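PDB 4LOW: acRAF from Thiomonas intermedia, which acts as a RuBisCO assembly factor in the alpha-carboxysome and is built like a pterin-4a-carbinolamine dehydratase. Local coordinates for the interface of chains A and B. Sequence-based numbering; all coordinates share one arbitrary frame. Chains: chain A/B, acRAF.

The interface of chains A and B. Residues chain A 27, 31, 55; chain B 38, 42, 47.
A:Tyr27 reaches across the two-fold interface to B:Glu42 with its phenol hydroxyl and to B:His47 with one face of its ring. The tyrosine opens helix 27-44 of chain A, and its ring stands anti to the backbone N (chi1 176°), which carries the hydroxyl out to the matching helix 27-44 of chain B. There A:Tyr27 OH donates a hydrogen bond of 2.6 Å to OE2 of the B:Glu42 carboxylate, arriving on the anti side and 22° out of the carboxylate plane. OE2 lies at the edge of the phenol ring, in its plane, while the carboxylate itself is turned steeply against that ring, at 74°. B:His47, from the loop after the helix, brings the rim of its imidazole over one ring face in an edge-to-face contact, CE1 standing 3.5 Å from A:Tyr27 CE1. The opposite face is backed by CB of A:Arg31, one helical turn on, so the phenol is sandwiched between its own chain and the partner. A phenylalanine here would keep the ring but would probably leave the B:Glu42 carboxylate without this hydrogen-bond donor. A:Arg31 bends at chi2 and chi3 and presents its aliphatic CG and CD to OE2; its NE stays 4.6 Å from B:Glu42 OE2, near enough perhaps to favour the carboxylate's negative charge without forming a salt bridge. The guanidinium tip instead passes the methyl of B:Ala38. This patch recurs with the chains exchanged, in keeping with a dimer. Beside the phenol, A:Thr55 points its methyl at the root of the imidazole, CG2 lying 3.7 Å from B:His47 CG.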
loop_
_atom_site.group_PDB
_atom_site.type_symbol
_atom_site.label_atom_id
_atom_site.label_comp_id
_atom_site.label_asym_id
_atom_site.label_seq_id
_atom_site.Cartn_x
_atom_site.Cartn_y
_atom_site.Cartn_z
ATOM N N TYR A 27 -9.920 10.259 2.784
ATOM C CA TYR A 27 -9.711 8.819 2.959
ATOM C C TYR A 27 -10.687 8.030 2.086
ATOM O O TYR A 27 -10.280 7.057 1.458
ATOM C CB TYR A 27 -9.899 8.397 4.427
ATOM C CG TYR A 27 -9.773 6.894 4.618
ATOM C CD1 TYR A 27 -8.524 6.283 4.654
ATOM C CD2 TYR A 27 -10.901 6.071 4.630
ATOM C CE1 TYR A 27 -8.400 4.895 4.752
ATOM C CE2 TYR A 27 -10.784 4.684 4.738
ATOM C CZ TYR A 27 -9.530 4.105 4.779
ATOM O OH TYR A 27 -9.359 2.754 4.872
ATOM N N ARG A 31 -9.377 5.241 -0.435
ATOM C CA ARG A 31 -9.750 3.844 -0.200
ATOM C C ARG A 31 -10.499 3.261 -1.387
ATOM O O ARG A 31 -10.282 2.099 -1.735
ATOM C CB ARG A 31 -10.554 3.762 1.100
ATOM C CG ARG A 31 -10.805 2.366 1.592
ATOM C CD ARG A 31 -9.496 1.627 1.867
ATOM N NE ARG A 31 -9.169 0.665 0.831
ATOM C CZ ARG A 31 -8.148 -0.175 0.877
ATOM N NH1 ARG A 31 -7.185 -0.015 1.786
ATOM N NH2 ARG A 31 -8.045 -1.139 -0.021
ATOM N N THR A 55 -3.179 8.096 4.055
ATOM C CA THR A 55 -4.648 8.315 4.022
ATOM C C THR A 55 -5.109 9.093 2.814
ATOM O O THR A 55 -6.276 8.986 2.440
ATOM C CB THR A 55 -5.121 8.990 5.286
ATOM O OG1 THR A 55 -4.443 10.217 5.379
ATOM C CG2 THR A 55 -4.857 8.157 6.503
ATOM N N ALA B 38 -7.255 -2.639 6.700
ATOM C CA ALA B 38 -8.064 -1.471 6.322
ATOM C C ALA B 38 -9.297 -1.412 7.232
ATOM O O ALA B 38 -9.625 -0.352 7.778
ATOM C CB ALA B 38 -8.518 -1.558 4.874
ATOM N N GLU B 42 -10.413 1.596 9.726
ATOM C CA GLU B 42 -11.697 2.236 9.508
ATOM C C GLU B 42 -12.540 2.266 10.780
ATOM O O GLU B 42 -13.166 3.285 11.077
ATOM C CB GLU B 42 -12.428 1.540 8.345
ATOM C CG GLU B 42 -11.788 1.889 7.004
ATOM C CD GLU B 42 -11.932 0.887 5.887
ATOM O OE1 GLU B 42 -12.577 -0.166 6.099
ATOM O OE2 GLU B 42 -11.354 1.130 4.804
ATOM N N HIS B 47 -4.824 5.217 11.810
ATOM C CA HIS B 47 -4.219 4.863 10.527
ATOM C C HIS B 47 -2.682 4.833 10.654
ATOM O O HIS B 47 -2.108 5.843 11.083
ATOM C CB HIS B 47 -4.640 5.911 9.479
ATOM C CG HIS B 47 -6.113 5.897 9.180
ATOM N ND1 HIS B 47 -6.639 5.123 8.155
ATOM C CD2 HIS B 47 -7.127 6.533 9.811
ATOM C CE1 HIS B 47 -7.947 5.323 8.191
ATOM N NE2 HIS B 47 -8.289 6.157 9.174
#